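Local coordinates for protein terminal oxygenase component of carbazole (Janthinobacterium sp., PDB 7BUG) that serves as the terminal oxygenase of carbazole 1,9a-dioxygenase, adding dioxygen at the angular C-9a and adjacent C-1 positions of carbazole to give an unstable cis-hydrodiol, at residues A[38-43]-A[55-60]; A[200-206]-A[235-241]. All blocks are in the same frame, centred on the assembly; numbering follows the deposited sequence.

Contact 1 of 2, residues A[38-43]-A[55-60]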
loop_
_atom_site.group_PDB
_atom_site.type_symbol
_atom_site.label_atom_id
_atom_site.label_comp_id
_atom_site.label_asym_id
_atom_site.label_seq_id
_atom_site.Cartn_x
_atom_site.Cartn_y
_atom_site.Cartn_z
ATOM N N ILE A 38 -2.144 32.991 -1.795
ATOM C CA ILE A 38 -1.106 33.117 -0.741
ATOM C C ILE A 38 -1.138 34.566 -0.242
ATOM O O ILE A 38 -0.831 35.499 -1.002
ATOM C CB ILE A 38 0.295 32.630 -1.133
ATOM C CG1 ILE A 38 1.293 33.005 -0.040
ATOM C CG2 ILE A 38 0.717 33.111 -2.498
ATOM C CD1 ILE A 38 2.392 32.062 0.078
ATOM N N ASN A 39 -1.633 34.709 0.982
ATOM C CA ASN A 39 -1.778 36.007 1.673
ATOM C C ASN A 39 -0.496 36.309 2.436
ATOM O O ASN A 39 0.242 35.403 2.827
ATOM C CB ASN A 39 -2.940 36.009 2.670
ATOM C CG ASN A 39 -4.318 36.007 2.036
ATOM O OD1 ASN A 39 -4.623 36.823 1.165
ATOM N ND2 ASN A 39 -5.175 35.114 2.501
ATOM N N GLU A 40 -0.314 37.584 2.741
ATOM C CA GLU A 40 0.759 38.070 3.623
ATOM C C GLU A 40 0.849 37.196 4.888
ATOM O O GLU A 40 -0.136 37.119 5.683
ATOM C CB GLU A 40 0.483 39.533 3.974
ATOM C CG GLU A 40 1.570 40.170 4.802
ATOM C CD GLU A 40 2.870 40.426 4.066
ATOM O OE1 GLU A 40 2.848 40.451 2.792
ATOM O OE2 GLU A 40 3.880 40.659 4.754
ATOM N N GLY A 41 2.041 36.700 5.168
ATOM C CA GLY A 41 2.378 35.966 6.390
ATOM C C GLY A 41 1.560 34.703 6.592
ATOM O O GLY A 41 1.440 34.288 7.793
ATOM N N GLU A 42 1.011 34.109 5.522
ATOM C CA GLU A 42 0.280 32.812 5.611
ATOM C C GLU A 42 1.063 31.758 4.812
ATOM O O GLU A 42 0.709 31.515 3.673
ATOM C CB GLU A 42 -1.147 33.001 5.118
ATOM C CG GLU A 42 -1.910 34.003 6.007
ATOM C CD GLU A 42 -3.288 34.478 5.561
ATOM O OE1 GLU A 42 -3.999 33.697 4.892
ATOM O OE2 GLU A 42 -3.659 35.636 5.901
ATOM N N PRO A 43 2.141 31.162 5.347
ATOM C CA PRO A 43 2.926 30.177 4.585
ATOM C C PRO A 43 2.037 29.031 4.099
ATOM O O PRO A 43 1.098 28.633 4.777
ATOM C CB PRO A 43 4.013 29.684 5.526
ATOM C CG PRO A 43 4.077 30.725 6.629
ATOM C CD PRO A 43 2.704 31.350 6.689
ATOM N N VAL A 55 6.099 28.111 0.961
ATOM C CA VAL A 55 6.072 29.447 0.304
ATOM C C VAL A 55 5.441 30.413 1.291
ATOM O O VAL A 55 4.407 30.116 1.875
ATOM C CB VAL A 55 5.342 29.431 -1.036
ATOM C CG1 VAL A 55 5.356 30.800 -1.658
ATOM C CG2 VAL A 55 5.934 28.404 -1.981
ATOM N N ASN A 56 6.041 31.594 1.407
ATOM C CA ASN A 56 5.492 32.661 2.266
ATOM C C ASN A 56 5.491 33.988 1.508
ATOM O O ASN A 56 6.286 34.135 0.585
ATOM C CB ASN A 56 6.296 32.829 3.547
ATOM C CG ASN A 56 5.526 33.525 4.667
ATOM O OD1 ASN A 56 4.324 33.759 4.547
ATOM N ND2 ASN A 56 6.196 33.808 5.791
ATOM N N ARG A 57 4.567 34.861 1.864
ATOM C CA ARG A 57 4.537 36.239 1.322
ATOM C C ARG A 57 4.920 37.163 2.466
ATOM O O ARG A 57 4.212 37.143 3.506
ATOM C CB ARG A 57 3.171 36.559 0.699
ATOM C CG ARG A 57 3.178 37.946 0.062
ATOM C CD ARG A 57 1.796 38.231 -0.448
ATOM N NE ARG A 57 1.266 37.351 -1.483
ATOM C CZ ARG A 57 1.584 37.391 -2.775
ATOM N NH1 ARG A 57 2.559 38.173 -3.195
ATOM N NH2 ARG A 57 1.002 36.580 -3.639
ATOM N N ILE A 58 5.961 37.957 2.276
ATOM C CA ILE A 58 6.507 38.817 3.372
ATOM C C ILE A 58 6.686 40.190 2.713
ATOM O O ILE A 58 7.529 40.305 1.808
ATOM C CB ILE A 58 7.798 38.283 3.951
ATOM C CG1 ILE A 58 7.631 36.850 4.487
ATOM C CG2 ILE A 58 8.284 39.190 5.059
ATOM C CD1 ILE A 58 8.934 36.165 4.710
ATOM N N ASP A 59 5.955 41.159 3.238
ATOM C CA ASP A 59 5.917 42.530 2.658
ATOM C C ASP A 59 5.636 42.441 1.157
ATOM O O ASP A 59 6.287 43.181 0.404
ATOM C CB ASP A 59 7.203 43.270 2.957
ATOM C CG ASP A 59 7.341 43.742 4.403
ATOM O OD1 ASP A 59 6.305 43.963 5.067
ATOM O OD2 ASP A 59 8.490 43.814 4.831
ATOM N N GLY A 60 4.758 41.512 0.764
ATOM C CA GLY A 60 4.264 41.360 -0.611
ATOM C C GLY A 60 5.160 40.466 -1.466
ATOM O O GLY A 60 4.683 40.051 -2.521
#
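In the Rieske [2Fe-2S] domain, the loop that leads into strand 44-48 folds back over strand 51-58, and a type II beta turn from Asn39 to Glu42, closed by a hydrogen bond from Glu42 N to Asn39 O, 3.1 Å, forms its bend. Arg57, Ile38 and Glu40 bury the most surface. Arg57 points at the loop with an extended aliphatic stem; its NE donates to Ile38 O at 2.8 Å, NH2 adds a weak bond to the same oxygen, and NH1 reaches Gly60 O at 2.9 Å. The guanidinium also forms a salt bridge to Glu128, so this one side chain ties loop, hairpin turn and strand 123-129 together. Ile38, just ahead of the turn, points its side chain toward the strand: its CD1 lies 3.7 Å from Val55 CG1 and 3.3 Å from Val55 O, and Leu62 of the next strand also touches it. Glu40 starts out away from the strand, but its carboxylate curls back to accept hydrogen bonds from two backbone NH groups at the turn joining strands 51-58 and 61-66. That carboxylate lies close to Asp59, whose own charge is met by Lys85. Glu40, Asp59 and Gly60 also line the pocket of a bound 2-(2-methoxyethoxy)ethanol, probably from the crystallisation liquor. Gly41 N, at positive phi, donates to Arg57 O at 2.8 Å, while Glu40 OE2 accepts from Asp59 N at 2.6 Å and OE1 from Gly60 N at 3.0 Å.

Contact 2 of 2, residues A[200-206]-A[235-241]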
loop_
_atom_site.group_PDB
_atom_site.type_symbol
_atom_site.label_atom_id
_atom_site.label_comp_id
_atom_site.label_asym_id
_atom_site.label_seq_id
_atom_site.Cartn_x
_atom_site.Cartn_y
_atom_site.Cartn_z
ATOM N N LEU A 200 -15.348 20.607 -34.366
ATOM C CA LEU A 200 -14.389 19.659 -33.745
ATOM C C LEU A 200 -14.478 18.373 -34.537
ATOM O O LEU A 200 -15.490 17.679 -34.451
ATOM C CB LEU A 200 -14.747 19.431 -32.275
ATOM C CG LEU A 200 -13.681 18.672 -31.479
ATOM C CD1 LEU A 200 -12.510 19.605 -31.158
ATOM C CD2 LEU A 200 -14.256 18.059 -30.202
ATOM N N PRO A 201 -13.444 18.028 -35.321
ATOM C CA PRO A 201 -13.413 16.732 -35.989
ATOM C C PRO A 201 -13.129 15.609 -34.979
ATOM O O PRO A 201 -12.764 15.921 -33.855
ATOM C CB PRO A 201 -12.227 16.784 -36.950
ATOM C CG PRO A 201 -11.396 17.990 -36.518
ATOM C CD PRO A 201 -12.253 18.843 -35.605
ATOM N N LEU A 202 -13.400 14.369 -35.379
ATOM C CA LEU A 202 -13.057 13.152 -34.607
ATOM C C LEU A 202 -11.543 12.993 -34.581
ATOM O O LEU A 202 -11.035 12.405 -33.594
ATOM C CB LEU A 202 -13.695 11.923 -35.258
ATOM C CG LEU A 202 -15.216 11.969 -35.337
ATOM C CD1 LEU A 202 -15.728 10.689 -35.952
ATOM C CD2 LEU A 202 -15.855 12.236 -33.978
ATOM N N GLY A 203 -10.876 13.431 -35.646
ATOM C CA GLY A 203 -9.428 13.297 -35.860
ATOM C C GLY A 203 -9.023 13.850 -37.214
ATOM O O GLY A 203 -9.803 14.640 -37.759
ATOM N N PHE A 204 -7.891 13.382 -37.743
ATOM C CA PHE A 204 -7.241 13.880 -38.978
ATOM C C PHE A 204 -6.610 12.713 -39.712
ATOM O O PHE A 204 -5.884 11.938 -39.091
ATOM C CB PHE A 204 -6.117 14.877 -38.678
ATOM C CG PHE A 204 -6.597 16.124 -38.000
ATOM C CD1 PHE A 204 -6.663 16.187 -36.620
ATOM C CD2 PHE A 204 -7.014 17.211 -38.744
ATOM C CE1 PHE A 204 -7.143 17.326 -35.996
ATOM C CE2 PHE A 204 -7.501 18.349 -38.118
ATOM C CZ PHE A 204 -7.571 18.397 -36.746
ATOM N N ALA A 205 -6.843 12.617 -41.021
ATOM C CA ALA A 205 -5.991 11.781 -41.898
ATOM C C ALA A 205 -4.778 12.637 -42.239
ATOM O O ALA A 205 -4.948 13.704 -42.833
ATOM C CB ALA A 205 -6.752 11.338 -43.133
ATOM N N PRO A 206 -3.557 12.250 -41.811
ATOM C CA PRO A 206 -2.360 13.065 -42.018
ATOM C C PRO A 206 -1.976 13.210 -43.495
ATOM O O PRO A 206 -2.069 12.222 -44.198
ATOM C CB PRO A 206 -1.217 12.284 -41.338
ATOM C CG PRO A 206 -1.902 11.218 -40.500
ATOM C CD PRO A 206 -3.239 10.978 -41.149
ATOM N N GLY A 235 -3.228 17.921 -43.231
ATOM C CA GLY A 235 -4.109 16.774 -42.921
ATOM C C GLY A 235 -5.579 17.031 -43.252
ATOM O O GLY A 235 -6.026 18.192 -43.248
ATOM N N VAL A 236 -6.348 15.970 -43.484
ATOM C CA VAL A 236 -7.801 16.099 -43.774
ATOM C C VAL A 236 -8.545 15.828 -42.483
ATOM O O VAL A 236 -8.403 14.737 -41.937
ATOM C CB VAL A 236 -8.274 15.124 -44.866
ATOM C CG1 VAL A 236 -9.714 15.423 -45.266
ATOM C CG2 VAL A 236 -7.342 15.127 -46.067
ATOM N N PRO A 237 -9.374 16.770 -41.988
ATOM C CA PRO A 237 -10.137 16.517 -40.774
ATOM C C PRO A 237 -11.179 15.425 -41.055
ATOM O O PRO A 237 -11.720 15.403 -42.173
ATOM C CB PRO A 237 -10.747 17.882 -40.450
ATOM C CG PRO A 237 -10.892 18.540 -41.800
ATOM C CD PRO A 237 -9.680 18.077 -42.581
ATOM N N VAL A 238 -11.377 14.525 -40.083
ATOM C CA VAL A 238 -12.365 13.402 -40.133
ATOM C C VAL A 238 -13.622 13.864 -39.381
ATOM O O VAL A 238 -13.556 14.008 -38.142
ATOM C CB VAL A 238 -11.799 12.096 -39.543
ATOM C CG1 VAL A 238 -12.846 10.987 -39.562
ATOM C CG2 VAL A 238 -10.511 11.634 -40.219
ATOM N N PHE A 239 -14.731 14.141 -40.087
ATOM C CA PHE A 239 -16.036 14.422 -39.437
ATOM C C PHE A 239 -16.986 13.214 -39.539
ATOM O O PHE A 239 -17.972 13.233 -38.821
ATOM C CB PHE A 239 -16.682 15.684 -40.019
ATOM C CG PHE A 239 -15.974 16.953 -39.645
ATOM C CD1 PHE A 239 -14.892 17.398 -40.373
ATOM C CD2 PHE A 239 -16.410 17.705 -38.571
ATOM C CE1 PHE A 239 -14.250 18.578 -40.035
ATOM C CE2 PHE A 239 -15.750 18.866 -38.216
ATOM C CZ PHE A 239 -14.681 19.308 -38.960
ATOM N N GLU A 240 -16.732 12.233 -40.405
ATOM C CA GLU A 240 -17.614 11.041 -40.510
ATOM C C GLU A 240 -16.814 9.795 -40.131
ATOM O O GLU A 240 -16.021 9.282 -40.976
ATOM C CB GLU A 240 -18.254 10.969 -41.895
ATOM C CG GLU A 240 -19.409 11.940 -42.060
ATOM C CD GLU A 240 -20.076 11.835 -43.424
ATOM O OE1 GLU A 240 -21.117 11.150 -43.527
ATOM O OE2 GLU A 240 -19.534 12.409 -44.385
ATOM N N GLY A 241 -17.052 9.307 -38.911
ATOM C CA GLY A 241 -16.450 8.052 -38.432
ATOM C C GLY A 241 -17.171 6.841 -39.008
ATOM O O GLY A 241 -18.402 6.788 -38.844
#
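Four backbone hydrogen bonds join the segments: Val236 N to Ala205 O at 2.7 Å, and Ala205 N to Val236 O, Val238 N to Gly203 O and Leu202 N to Val238 O, each at 2.8 Å. Ala205 and Val236 form an antiparallel hydrogen-bonded pair, Phe204 and Pro237 the non-hydrogen-bonded pair beside it, where Phe204 CA lies 3.3 Å from Val236 O. Within the chain, strand 203-205 is an outer strand of a small three-stranded antiparallel sheet in the catalytic domain, with 236-243 in the middle. Phe204 CE2 packs 4.0 Å from Pro237 CB on one face; Ala205 and Val238 lie on the other, against Thr112 and Leu108 of a neighbouring subunit. At the Leu200 end of the segment, Pro201 CB sits over the Phe239 ring in a CH-pi contact, 4.1 Å from its centroid, and that ring also meets Tyr253. Leu202 CD1 comes within 3.5 Å of Gly241 N, leaving no room for a CB there. Farther out, the side chain of Leu200 touches His187, a ligand of the catalytic-domain iron.

Contact 1 closes before contact 2 opens along the chain, and the two belong to different domains on opposite sides of the chain's centre: centres 49 Å apart, nearest atoms about 34 Å. They share no sheet. Residues 38-43 and 55-60 belong to the Rieske domain, where strands 44-48 and 51-58 are part of a six-stranded antiparallel sheet; 200-206 and 235-241 build a separate three-stranded sheet in the ring-hydroxylase domain, apart from its seven-stranded one. Contact 1 meets no other protein chain of the trimer, whereas contact 2 packs against a neighbouring subunit. Contact 1 lies in the domain that carries the [2Fe-2S] cluster, contact 2 in the one with the mononuclear iron.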